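Local coordinates for DNA damage response protein Rtt109, putative (Neosartorya fumigata, PDB 5ZB9) that probably transfers the acetyl group of acetyl-CoA to lysine side chains of histone H3, a modification tied to nucleosome assembly and the DNA damage response, at residues C35-A40 / E48-E53; A84-I89 / V332-S337; T204-V209 / W320-P325. All coordinates share one frame; numbering follows the deposited sequence.

Contact 1 of 3, residues C35-A40 / E48-E53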
ATOM      1  N   CYS A  35      16.840   4.564   0.948  1.00 35.48           N
ATOM      2  CA  CYS A  35      16.101   5.042  -0.207  1.00 29.91           C
ATOM      3  C   CYS A  35      15.851   6.529  -0.078  1.00 27.50           C
ATOM      4  O   CYS A  35      16.127   7.127   0.962  1.00 28.65           O
ATOM      5  CB  CYS A  35      14.772   4.288  -0.359  1.00 30.45           C
ATOM      6  SG  CYS A  35      13.582   4.619   0.965  1.00 36.08           S
ATOM      7  N   VAL A  36      15.337   7.122  -1.148  1.00 31.97           N
ATOM      8  CA  VAL A  36      14.954   8.523  -1.135  1.00 29.42           C
ATOM      9  C   VAL A  36      13.778   8.691  -0.186  1.00 31.20           C
ATOM     10  O   VAL A  36      12.894   7.835  -0.137  1.00 31.04           O
ATOM     11  CB  VAL A  36      14.574   9.012  -2.548  1.00 34.73           C
ATOM     12  CG1 VAL A  36      14.128  10.460  -2.512  1.00 24.69           C
ATOM     13  CG2 VAL A  36      15.742   8.816  -3.516  1.00 25.33           C
ATOM     14  N   ALA A  37      13.781   9.780   0.578  1.00 29.03           N
ATOM     15  CA  ALA A  37      12.700  10.080   1.508  1.00 29.94           C
ATOM     16  C   ALA A  37      11.337  10.175   0.809  1.00 30.40           C
ATOM     17  O   ALA A  37      11.245  10.564  -0.359  1.00 26.85           O
ATOM     18  CB  ALA A  37      12.995  11.383   2.256  1.00 24.36           C
ATOM     19  N   LEU A  38      10.287   9.815   1.538  1.00 24.55           N
ATOM     20  CA  LEU A  38       8.924   9.973   1.054  1.00 30.35           C
ATOM     21  C   LEU A  38       8.527  11.445   0.973  1.00 27.69           C
ATOM     22  O   LEU A  38       7.792  11.854   0.076  1.00 29.37           O
ATOM     23  CB  LEU A  38       7.944   9.216   1.954  1.00 25.04           C
ATOM     24  CG  LEU A  38       7.957   7.696   1.823  1.00 26.00           C
ATOM     25  CD1 LEU A  38       6.987   7.066   2.806  1.00 26.28           C
ATOM     26  CD2 LEU A  38       7.625   7.285   0.397  1.00 27.43           C
ATOM     27  N   PHE A  39       9.009  12.239   1.920  1.00 24.77           N
ATOM     28  CA  PHE A  39       8.717  13.668   1.922  1.00 30.51           C
ATOM     29  C   PHE A  39       9.941  14.495   1.548  1.00 31.93           C
ATOM     30  O   PHE A  39      11.039  14.248   2.043  1.00 35.30           O
ATOM     31  CB  PHE A  39       8.204  14.106   3.291  1.00 30.60           C
ATOM     32  CG  PHE A  39       6.941  13.423   3.705  1.00 30.31           C
ATOM     33  CD1 PHE A  39       5.711  13.996   3.433  1.00 28.08           C
ATOM     34  CD2 PHE A  39       6.982  12.200   4.361  1.00 30.55           C
ATOM     35  CE1 PHE A  39       4.541  13.364   3.810  1.00 31.22           C
ATOM     36  CE2 PHE A  39       5.819  11.563   4.743  1.00 24.75           C
ATOM     37  CZ  PHE A  39       4.598  12.143   4.470  1.00 30.02           C
ATOM     38  N   ALA A  40       9.748  15.469   0.668  1.00 29.11           N
ATOM     39  CA  ALA A  40      10.803  16.424   0.348  1.00 31.53           C
ATOM     40  C   ALA A  40      11.138  17.279   1.575  1.00 33.38           C
ATOM     41  O   ALA A  40      10.246  17.651   2.350  1.00 27.09           O
ATOM     42  CB  ALA A  40      10.393  17.307  -0.823  1.00 24.52           C
ATOM     43  N   GLU A  48      14.754  13.235   5.646  1.00 39.27           N
ATOM     44  CA  GLU A  48      14.791  12.232   6.697  1.00 37.62           C
ATOM     45  C   GLU A  48      15.463  10.975   6.183  1.00 36.83           C
ATOM     46  O   GLU A  48      15.247  10.566   5.045  1.00 38.85           O
ATOM     47  CB  GLU A  48      13.385  11.917   7.215  1.00 40.96           C
ATOM     48  CG  GLU A  48      12.691  13.126   7.807  1.00 54.91           C
ATOM     49  CD  GLU A  48      11.547  12.768   8.729  1.00 65.55           C
ATOM     50  OE1 GLU A  48      11.413  11.575   9.078  1.00 73.54           O
ATOM     51  OE2 GLU A  48      10.781  13.685   9.105  1.00 71.55           O
ATOM     52  N   SER A  49      16.307  10.387   7.021  1.00 37.78           N
ATOM     53  CA  SER A  49      16.930   9.113   6.708  1.00 37.24           C
ATOM     54  C   SER A  49      15.853   8.040   6.569  1.00 36.39           C
ATOM     55  O   SER A  49      15.071   7.810   7.494  1.00 33.41           O
ATOM     56  CB  SER A  49      17.936   8.727   7.791  1.00 32.57           C
ATOM     57  OG  SER A  49      18.515   7.467   7.494  1.00 40.28           O
ATOM     58  N   THR A  50      15.814   7.387   5.414  1.00 35.90           N
ATOM     59  CA  THR A  50      14.719   6.477   5.096  1.00 31.81           C
ATOM     60  C   THR A  50      15.226   5.160   4.515  1.00 31.82           C
ATOM     61  O   THR A  50      16.120   5.139   3.662  1.00 34.43           O
ATOM     62  CB  THR A  50      13.728   7.137   4.096  1.00 34.76           C
ATOM     63  OG1 THR A  50      13.305   8.412   4.601  1.00 31.57           O
ATOM     64  CG2 THR A  50      12.506   6.265   3.879  1.00 30.30           C
ATOM     65  N   PHE A  51      14.657   4.055   4.980  1.00 32.98           N
ATOM     66  CA  PHE A  51      14.988   2.752   4.416  1.00 33.46           C
ATOM     67  C   PHE A  51      13.751   2.137   3.784  1.00 34.72           C
ATOM     68  O   PHE A  51      12.631   2.411   4.211  1.00 32.58           O
ATOM     69  CB  PHE A  51      15.565   1.830   5.492  1.00 39.39           C
ATOM     70  CG  PHE A  51      16.876   2.310   6.048  1.00 44.63           C
ATOM     71  CD1 PHE A  51      16.910   3.241   7.077  1.00 40.02           C
ATOM     72  CD2 PHE A  51      18.078   1.842   5.527  1.00 47.95           C
ATOM     73  CE1 PHE A  51      18.119   3.695   7.582  1.00 48.07           C
ATOM     74  CE2 PHE A  51      19.289   2.290   6.028  1.00 48.25           C
ATOM     75  CZ  PHE A  51      19.310   3.218   7.060  1.00 47.61           C
ATOM     76  N   CYS A  52      13.946   1.320   2.757  1.00 37.04           N
ATOM     77  CA  CYS A  52      12.820   0.645   2.135  1.00 32.46           C
ATOM     78  C   CYS A  52      13.048  -0.853   2.042  1.00 32.13           C
ATOM     79  O   CYS A  52      14.167  -1.311   1.824  1.00 36.88           O
ATOM     80  CB  CYS A  52      12.536   1.215   0.743  1.00 30.99           C
ATOM     81  SG  CYS A  52      11.010   0.562   0.013  1.00 36.96           S
ATOM     82  N   GLU A  53      11.966  -1.603   2.206  1.00 30.95           N
ATOM     83  CA  GLU A  53      11.986  -3.056   2.141  1.00 32.08           C
ATOM     84  C   GLU A  53      10.925  -3.501   1.138  1.00 29.73           C
ATOM     85  O   GLU A  53       9.757  -3.163   1.293  1.00 28.68           O
ATOM     86  CB  GLU A  53      11.733  -3.650   3.536  1.00 32.33           C
ATOM     87  CG  GLU A  53      11.593  -5.171   3.618  1.00 41.68           C
ATOM     88  CD  GLU A  53      11.278  -5.659   5.043  1.00 49.66           C
ATOM     89  OE1 GLU A  53      11.240  -4.819   5.963  1.00 46.36           O
ATOM     90  OE2 GLU A  53      11.074  -6.880   5.251  1.00 48.17           O
TER
HETATM   91  O   HOH W   1      17.304   8.228   2.881  1.00 34.92           O
HETATM   92  O   HOH W   2      10.732   9.282   4.351  1.00 27.03           O
HETATM   93  O   HOH W   3      12.221  14.157   4.556  1.00 36.72           O
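Cys35 and Thr50 meet at the loop end of an antiparallel beta hairpin, in a surface contact away from the CoA site. Segment 35-40 follows strand 22-35, and segment 48-53 runs into strand 50-61. The connection between them is long and has no regular structure. One backbone hydrogen bond crosses the gap, from Cys35 N to Thr50 O (2.9 Å). It is the one clear direct hydrogen bond between the segments; three waters make further bridges. One water donates to Cys35 O and accepts from Thr50 N. The second accepts from Leu38 N and donates to Thr50 OG1 (2.7 Å between the water and OG1). The third takes the N-H of Glu48 and donates to Phe39 O.

Thr50 is the main side chain on its strand. Its OG1 donates back to Glu48 O (2.9 Å), coming from above the carbonyl plane, 59° out of it. OG1 thus has two partners, Glu48 O and the water, which should hold the rotamer that puts CG2 anti to the backbone N. This methyl, Thr50 CG2, rests on Cys35 SG at 3.5 Å. Cys35 chi1 of 67° sets SG between its own N and carbonyl carbon, within 3.6 Å of Cys52 CB. Tyr81 of strand 71-82 touches both cysteines.

A disulfide between Cys35 and Cys52 has been seen in this protein, but it is absent here. Cys35 SG and Cys52 SG are 4.9 Å apart, and Cys52 presents its CB rather than its sulfur to Cys35. Further along the loop, the methyl group CB of Ala37 lies 3.7 Å from Glu48 O and 3.8 Å from Thr50 OG1.

Contact 2 of 3, residues A84-I89 / V332-S337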
ATOM      1  N   ALA A  84      12.647   7.275  11.468  1.00 39.99           N
ATOM      2  CA  ALA A  84      12.686   7.189  12.914  1.00 36.56           C
ATOM      3  C   ALA A  84      11.282   7.319  13.491  1.00 39.31           C
ATOM      4  O   ALA A  84      10.994   6.754  14.543  1.00 42.68           O
ATOM      5  CB  ALA A  84      13.598   8.244  13.483  1.00 32.78           C
ATOM      6  N   HIS A  85      10.399   8.035  12.795  1.00 36.93           N
ATOM      7  CA  HIS A  85       9.084   8.346  13.367  1.00 42.19           C
ATOM      8  C   HIS A  85       7.865   7.818  12.601  1.00 34.62           C
ATOM      9  O   HIS A  85       6.729   7.996  13.049  1.00 33.56           O
ATOM     10  CB  HIS A  85       8.951   9.859  13.536  1.00 43.05           C
ATOM     11  CG  HIS A  85       9.955  10.443  14.478  1.00 58.72           C
ATOM     12  ND1 HIS A  85      10.107   9.995  15.773  1.00 56.43           N
ATOM     13  CD2 HIS A  85      10.869  11.428  14.309  1.00 60.96           C
ATOM     14  CE1 HIS A  85      11.066  10.683  16.364  1.00 59.30           C
ATOM     15  NE2 HIS A  85      11.545  11.560  15.498  1.00 65.01           N
ATOM     16  N   LEU A  86       8.088   7.156  11.471  1.00 32.94           N
ATOM     17  CA  LEU A  86       6.972   6.630  10.690  1.00 28.91           C
ATOM     18  C   LEU A  86       7.319   5.335   9.966  1.00 30.61           C
ATOM     19  O   LEU A  86       8.375   5.232   9.338  1.00 27.76           O
ATOM     20  CB  LEU A  86       6.502   7.671   9.672  1.00 25.88           C
ATOM     21  CG  LEU A  86       5.262   7.353   8.836  1.00 27.44           C
ATOM     22  CD1 LEU A  86       4.010   7.211   9.714  1.00 20.38           C
ATOM     23  CD2 LEU A  86       5.063   8.424   7.768  1.00 20.46           C
ATOM     24  N   THR A  87       6.429   4.347  10.077  1.00 28.39           N
ATOM     25  CA  THR A  87       6.451   3.179   9.200  1.00 26.77           C
ATOM     26  C   THR A  87       5.358   3.341   8.150  1.00 26.63           C
ATOM     27  O   THR A  87       4.200   3.605   8.482  1.00 23.71           O
ATOM     28  CB  THR A  87       6.217   1.854   9.951  1.00 29.33           C
ATOM     29  OG1 THR A  87       7.206   1.685  10.969  1.00 34.83           O
ATOM     30  CG2 THR A  87       6.293   0.672   8.980  1.00 24.13           C
ATOM     31  N   THR A  88       5.724   3.182   6.884  1.00 26.98           N
ATOM     32  CA  THR A  88       4.746   3.286   5.812  1.00 25.15           C
ATOM     33  C   THR A  88       4.681   2.010   5.002  1.00 22.08           C
ATOM     34  O   THR A  88       5.667   1.593   4.403  1.00 24.41           O
ATOM     35  CB  THR A  88       5.053   4.463   4.872  1.00 22.56           C
ATOM     36  OG1 THR A  88       5.037   5.679   5.624  1.00 25.74           O
ATOM     37  CG2 THR A  88       4.001   4.547   3.774  1.00 23.07           C
ATOM     38  N   ILE A  89       3.506   1.397   4.989  1.00 18.16           N
ATOM     39  CA  ILE A  89       3.267   0.228   4.170  1.00 18.38           C
ATOM     40  C   ILE A  89       2.483   0.617   2.907  1.00 21.92           C
ATOM     41  O   ILE A  89       1.291   0.930   2.963  1.00 19.03           O
ATOM     42  CB  ILE A  89       2.528  -0.839   4.968  1.00 22.20           C
ATOM     43  CG1 ILE A  89       3.368  -1.230   6.194  1.00 23.41           C
ATOM     44  CG2 ILE A  89       2.255  -2.057   4.111  1.00 16.49           C
ATOM     45  CD1 ILE A  89       2.747  -2.315   7.027  1.00 26.64           C
ATOM     46  N   VAL A 332      -1.428  13.675  18.906  1.00 67.62           N
ATOM     47  CA  VAL A 332       0.018  13.853  18.962  1.00 63.17           C
ATOM     48  C   VAL A 332       0.574  14.073  17.559  1.00 60.12           C
ATOM     49  O   VAL A 332       0.573  13.160  16.735  1.00 57.98           O
ATOM     50  CB  VAL A 332       0.726  12.637  19.605  1.00 67.12           C
ATOM     51  CG1 VAL A 332       2.233  12.847  19.623  1.00 60.46           C
ATOM     52  CG2 VAL A 332       0.200  12.394  21.011  1.00 63.17           C
ATOM     53  N   GLN A 333       1.046  15.288  17.291  1.00 73.91           N
ATOM     54  CA  GLN A 333       1.579  15.632  15.975  1.00 64.78           C
ATOM     55  C   GLN A 333       2.850  14.839  15.671  1.00 62.84           C
ATOM     56  O   GLN A 333       3.621  14.513  16.577  1.00 68.96           O
ATOM     57  CB  GLN A 333       1.852  17.141  15.881  1.00 60.85           C
ATOM     58  CG  GLN A 333       2.367  17.595  14.516  1.00 62.00           C
ATOM     59  CD  GLN A 333       2.144  19.076  14.255  1.00 72.79           C
ATOM     60  OE1 GLN A 333       1.174  19.462  13.595  1.00 65.74           O
ATOM     61  NE2 GLN A 333       3.049  19.911  14.763  1.00 67.50           N
ATOM     62  N   MET A 334       3.041  14.511  14.394  1.00 57.14           N
ATOM     63  CA  MET A 334       4.260  13.867  13.910  1.00 54.22           C
ATOM     64  C   MET A 334       5.494  14.684  14.307  1.00 64.66           C
ATOM     65  O   MET A 334       5.434  15.913  14.371  1.00 65.61           O
ATOM     66  CB  MET A 334       4.188  13.690  12.386  1.00 48.20           C
ATOM     67  CG  MET A 334       5.452  13.137  11.715  1.00 54.01           C
ATOM     68  SD  MET A 334       6.027  11.539  12.343  1.00 62.85           S
ATOM     69  CE  MET A 334       4.727  10.423  11.821  1.00 38.67           C
ATOM     70  N   THR A 335       6.601  14.003  14.598  1.00 64.15           N
ATOM     71  CA  THR A 335       7.841  14.693  14.943  1.00 66.53           C
ATOM     72  C   THR A 335       8.907  14.491  13.856  1.00 65.13           C
ATOM     73  O   THR A 335       8.900  13.493  13.135  1.00 63.25           O
ATOM     74  CB  THR A 335       8.390  14.233  16.323  1.00 64.54           C
ATOM     75  OG1 THR A 335       8.725  12.842  16.283  1.00 69.31           O
ATOM     76  CG2 THR A 335       7.355  14.467  17.419  1.00 62.20           C
ATOM     77  N   SER A 336       9.813  15.460  13.746  1.00 72.46           N
ATOM     78  CA  SER A 336      10.839  15.478  12.703  1.00 73.48           C
ATOM     79  C   SER A 336      12.119  14.724  13.101  1.00 73.84           C
ATOM     80  O   SER A 336      12.575  14.812  14.244  1.00 66.00           O
ATOM     81  CB  SER A 336      11.176  16.933  12.348  1.00 70.54           C
ATOM     82  OG  SER A 336      12.228  17.019  11.403  1.00 74.89           O
ATOM     83  N   SER A 337      12.691  13.984  12.151  1.00 73.50           N
ATOM     84  CA  SER A 337      13.982  13.324  12.355  1.00 75.80           C
ATOM     85  C   SER A 337      15.063  13.971  11.481  1.00 74.99           C
ATOM     86  O   SER A 337      16.173  13.449  11.364  1.00 73.40           O
ATOM     87  CB  SER A 337      13.887  11.817  12.059  1.00 69.25           C
ATOM     88  OG  SER A 337      13.662  11.551  10.680  1.00 62.76           O
TER
HETATM   89  O   HOH W   4      14.703   8.968   9.938  1.00 42.38           O
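Thr335 chi1 of 63° places OG1 between its own N and carbonyl carbon, over the ring of His85, whose CG is anti to its own carbonyl carbon. His85 sits in the turn of the hairpin formed by strands 71-82 and 86-96. Thr335 OG1 stands 3.0 Å above the plane of the His85 ring, over its centre. Thr335 CB lies behind it, 4.2 Å from the centroid of the His85 ring and 11° off the normal. Ala84 CB covers the opposite face, so the imidazole is held between two small side chains. Near the ring plane, Ser336 O lies 3.6 Å from His85 NE2.

The partners of His85 lie on an irregular loop that follows strand 317-324. The contact therefore ties a distant part of the chain to this end of the sheet.

On one flank, Ala84 CB packs on Ser337 CB. A water there accepts from Ala84 N and donates to Ser337 OG (2.9 Å from the water). Glu48 is the second partner of Ser337 OG. On the other flank is buried Met334, which also touches Arg133 of strand 133-140. Its chain bends at chi2 (57°) and again at chi3. Met334 SD lies 3.6 Å from His85 CB. The terminal methyl Met334 CE lies 3.9 Å from Leu86 CD1 and 3.4 Å from His85 O.

Contact 3 of 3, residues T204-V209 / W320-P325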
ATOM      1  N   THR A 204      -7.649   5.260  12.200  1.00 25.02           N
ATOM      2  CA  THR A 204      -8.666   5.877  11.355  1.00 22.72           C
ATOM      3  C   THR A 204      -8.235   5.719   9.894  1.00 21.99           C
ATOM      4  O   THR A 204      -7.033   5.702   9.592  1.00 19.48           O
ATOM      5  CB  THR A 204      -8.870   7.384  11.703  1.00 25.90           C
ATOM      6  OG1 THR A 204      -9.170   7.520  13.099  1.00 32.13           O
ATOM      7  CG2 THR A 204     -10.014   8.008  10.884  1.00 18.25           C
ATOM      8  N   ALA A 205      -9.204   5.585   8.993  1.00 20.88           N
ATOM      9  CA  ALA A 205      -8.920   5.506   7.561  1.00 16.16           C
ATOM     10  C   ALA A 205      -9.285   6.818   6.881  1.00 21.23           C
ATOM     11  O   ALA A 205     -10.351   7.390   7.146  1.00 22.27           O
ATOM     12  CB  ALA A 205      -9.677   4.347   6.930  1.00 14.58           C
ATOM     13  N   PHE A 206      -8.398   7.295   6.012  1.00 18.57           N
ATOM     14  CA  PHE A 206      -8.597   8.564   5.307  1.00 17.07           C
ATOM     15  C   PHE A 206      -8.644   8.338   3.803  1.00 21.54           C
ATOM     16  O   PHE A 206      -7.807   7.616   3.248  1.00 18.28           O
ATOM     17  CB  PHE A 206      -7.482   9.560   5.651  1.00 19.89           C
ATOM     18  CG  PHE A 206      -7.390   9.898   7.122  1.00 22.48           C
ATOM     19  CD1 PHE A 206      -6.689   9.078   7.996  1.00 17.91           C
ATOM     20  CD2 PHE A 206      -8.000  11.040   7.626  1.00 24.27           C
ATOM     21  CE1 PHE A 206      -6.604   9.388   9.340  1.00 26.49           C
ATOM     22  CE2 PHE A 206      -7.920  11.361   8.978  1.00 25.87           C
ATOM     23  CZ  PHE A 206      -7.221  10.536   9.838  1.00 24.71           C
ATOM     24  N   LEU A 207      -9.624   8.950   3.146  1.00 19.74           N
ATOM     25  CA  LEU A 207      -9.794   8.782   1.715  1.00 16.57           C
ATOM     26  C   LEU A 207     -10.019  10.116   1.029  1.00 18.56           C
ATOM     27  O   LEU A 207     -10.827  10.924   1.479  1.00 19.37           O
ATOM     28  CB  LEU A 207     -10.964   7.842   1.413  1.00 14.47           C
ATOM     29  CG  LEU A 207     -11.278   7.707  -0.082  1.00 16.18           C
ATOM     30  CD1 LEU A 207     -10.170   6.943  -0.798  1.00 14.40           C
ATOM     31  CD2 LEU A 207     -12.654   7.082  -0.341  1.00 11.36           C
ATOM     32  N   ILE A 208      -9.294  10.342  -0.060  1.00 19.15           N
ATOM     33  CA  ILE A 208      -9.522  11.503  -0.905  1.00 19.08           C
ATOM     34  C   ILE A 208      -9.650  11.082  -2.367  1.00 20.96           C
ATOM     35  O   ILE A 208      -8.800  10.371  -2.899  1.00 21.77           O
ATOM     36  CB  ILE A 208      -8.395  12.537  -0.767  1.00 20.76           C
ATOM     37  CG1 ILE A 208      -8.557  13.325   0.533  1.00 20.25           C
ATOM     38  CG2 ILE A 208      -8.407  13.506  -1.941  1.00 18.81           C
ATOM     39  CD1 ILE A 208      -7.562  14.468   0.652  1.00 23.16           C
ATOM     40  N   VAL A 209     -10.729  11.512  -3.002  1.00 19.10           N
ATOM     41  CA  VAL A 209     -10.927  11.287  -4.422  1.00 20.24           C
ATOM     42  C   VAL A 209     -11.134  12.630  -5.093  1.00 21.23           C
ATOM     43  O   VAL A 209     -12.256  13.121  -5.150  1.00 24.66           O
ATOM     44  CB  VAL A 209     -12.141  10.383  -4.689  1.00 21.81           C
ATOM     45  CG1 VAL A 209     -12.236  10.030  -6.167  1.00 18.93           C
ATOM     46  CG2 VAL A 209     -12.064   9.132  -3.831  1.00 17.31           C
ATOM     47  N   TRP A 320      -5.164   6.477   3.050  1.00 18.77           N
ATOM     48  CA  TRP A 320      -4.203   6.372   4.137  1.00 17.21           C
ATOM     49  C   TRP A 320      -4.894   5.770   5.346  1.00 20.25           C
ATOM     50  O   TRP A 320      -5.863   6.328   5.861  1.00 21.33           O
ATOM     51  CB  TRP A 320      -3.599   7.738   4.497  1.00 15.80           C
ATOM     52  CG  TRP A 320      -3.081   8.481   3.313  1.00 20.21           C
ATOM     53  CD1 TRP A 320      -1.835   8.381   2.759  1.00 21.15           C
ATOM     54  CD2 TRP A 320      -3.799   9.428   2.515  1.00 15.84           C
ATOM     55  NE1 TRP A 320      -1.734   9.212   1.673  1.00 18.48           N
ATOM     56  CE2 TRP A 320      -2.924   9.865   1.500  1.00 15.34           C
ATOM     57  CE3 TRP A 320      -5.096   9.949   2.562  1.00 15.92           C
ATOM     58  CZ2 TRP A 320      -3.306  10.798   0.534  1.00 17.27           C
ATOM     59  CZ3 TRP A 320      -5.474  10.883   1.605  1.00 17.12           C
ATOM     60  CH2 TRP A 320      -4.580  11.296   0.605  1.00 16.07           C
ATOM     61  N   LEU A 321      -4.416   4.611   5.777  1.00 15.53           N
ATOM     62  CA  LEU A 321      -4.853   4.048   7.035  1.00 17.90           C
ATOM     63  C   LEU A 321      -3.801   4.388   8.075  1.00 19.68           C
ATOM     64  O   LEU A 321      -2.661   3.924   7.985  1.00 20.19           O
ATOM     65  CB  LEU A 321      -5.049   2.536   6.927  1.00 16.49           C
ATOM     66  CG  LEU A 321      -5.273   1.823   8.262  1.00 17.74           C
ATOM     67  CD1 LEU A 321      -6.591   2.268   8.905  1.00 16.55           C
ATOM     68  CD2 LEU A 321      -5.228   0.319   8.067  1.00 13.23           C
ATOM     69  N   VAL A 322      -4.160   5.226   9.041  1.00 16.38           N
ATOM     70  CA  VAL A 322      -3.178   5.659  10.035  1.00 19.48           C
ATOM     71  C   VAL A 322      -3.423   4.985  11.383  1.00 26.87           C
ATOM     72  O   VAL A 322      -4.484   5.160  12.006  1.00 21.58           O
ATOM     73  CB  VAL A 322      -3.179   7.192  10.219  1.00 21.96           C
ATOM     74  CG1 VAL A 322      -2.128   7.609  11.239  1.00 18.92           C
ATOM     75  CG2 VAL A 322      -2.934   7.887   8.886  1.00 21.47           C
ATOM     76  N   ILE A 323      -2.427   4.215  11.816  1.00 21.35           N
ATOM     77  CA  ILE A 323      -2.509   3.430  13.042  1.00 27.55           C
ATOM     78  C   ILE A 323      -1.650   4.033  14.154  1.00 28.85           C
ATOM     79  O   ILE A 323      -0.438   4.192  14.004  1.00 25.99           O
ATOM     80  CB  ILE A 323      -2.072   1.971  12.796  1.00 27.29           C
ATOM     81  CG1 ILE A 323      -3.039   1.287  11.824  1.00 25.44           C
ATOM     82  CG2 ILE A 323      -1.969   1.202  14.115  1.00 25.95           C
ATOM     83  CD1 ILE A 323      -2.559  -0.048  11.301  1.00 26.95           C
ATOM     84  N   ASN A 324      -2.283   4.370  15.272  1.00 29.69           N
ATOM     85  CA  ASN A 324      -1.549   4.916  16.409  1.00 35.61           C
ATOM     86  C   ASN A 324      -1.441   3.876  17.505  1.00 32.95           C
ATOM     87  O   ASN A 324      -2.439   3.519  18.130  1.00 38.30           O
ATOM     88  CB  ASN A 324      -2.215   6.192  16.927  1.00 31.51           C
ATOM     89  CG  ASN A 324      -2.192   7.310  15.902  1.00 35.13           C
ATOM     90  OD1 ASN A 324      -1.136   7.854  15.595  1.00 36.21           O
ATOM     91  ND2 ASN A 324      -3.358   7.650  15.357  1.00 36.08           N
ATOM     92  N   PRO A 325      -0.219   3.375  17.733  1.00 40.52           N
ATOM     93  CA  PRO A 325       0.058   2.304  18.690  1.00 48.78           C
ATOM     94  C   PRO A 325      -0.117   2.792  20.133  1.00 52.50           C
ATOM     95  O   PRO A 325      -0.213   4.005  20.346  1.00 45.90           O
ATOM     96  CB  PRO A 325       1.514   1.951  18.384  1.00 39.92           C
ATOM     97  CG  PRO A 325       2.105   3.252  17.990  1.00 44.17           C
ATOM     98  CD  PRO A 325       1.026   3.926  17.170  1.00 46.47           C
TER
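The edges of the Phe206 and Trp320 rings each meet atoms of the partner strand in this antiparallel pair of the central mixed sheet. The Phe206 ring has Trp320 O in its plane, 3.6 Å from Phe206 CD1. Val322 CG2 approaches the same ring obliquely, 4.0 Å from Phe206 CE1. The indole of Trp320 meets Ile208 at its edge, with CZ3 4.1 Å from Ile208 CG1, and its CE3 packs on Phe206 CB. Tyr239 makes an edge-to-face contact with the indole, and NE1 is hydrogen-bonded to the acetylated lysine at position 264.

Strands 204-208 and 320-324 are joined by four backbone hydrogen bonds. Thr204 and Val322 form one hydrogen-bonded pair, and Phe206 and Trp320 the next. Val322 N lies nearly in line with the C=O bond of Thr204, with a C=O...N angle of 171°. The non-hydrogen-bonded pair between them is Ala205 and Leu321, whose CA atoms are 4.4 Å apart.

The two faces of the pair differ. Thr204, Phe206, Trp320 and Val322 lie on one. Ala205 and Leu321 lie on the other and pack against Leu177 and Ile176 at the C-terminal end of helix 162-177. The same helix carries Trp168 and Arg171, which bind CoA in another structure of this protein; no CoA is bound here. Leu321 CG is anti to its backbone N (chi1 170°), and chi2 of 65° turns Leu321 CD1 to within 3.5 Å of Thr204 O.

All three contacts reach the same mixed sheet. Contact 3 is buried and pairs two of its strands by regular backbone bonds and apolar side chains. Contact 1 lies at the surface, where hairpin pairing gives way to bridging waters. Contact 2 is partly buried and uses side-chain packing, with one water, to hold a loop against a hairpin turn. Contacts 1 and 2 touch each other: Glu48 OE1 and Ser337 OG form a probable hydrogen bond, and Leu38 packs on Thr88. Contact 3 touches neither, although strand 317-324 leads into the loop of contact 2. Along the chain, contact 3 is nested inside contact 2, and contact 1 precedes both.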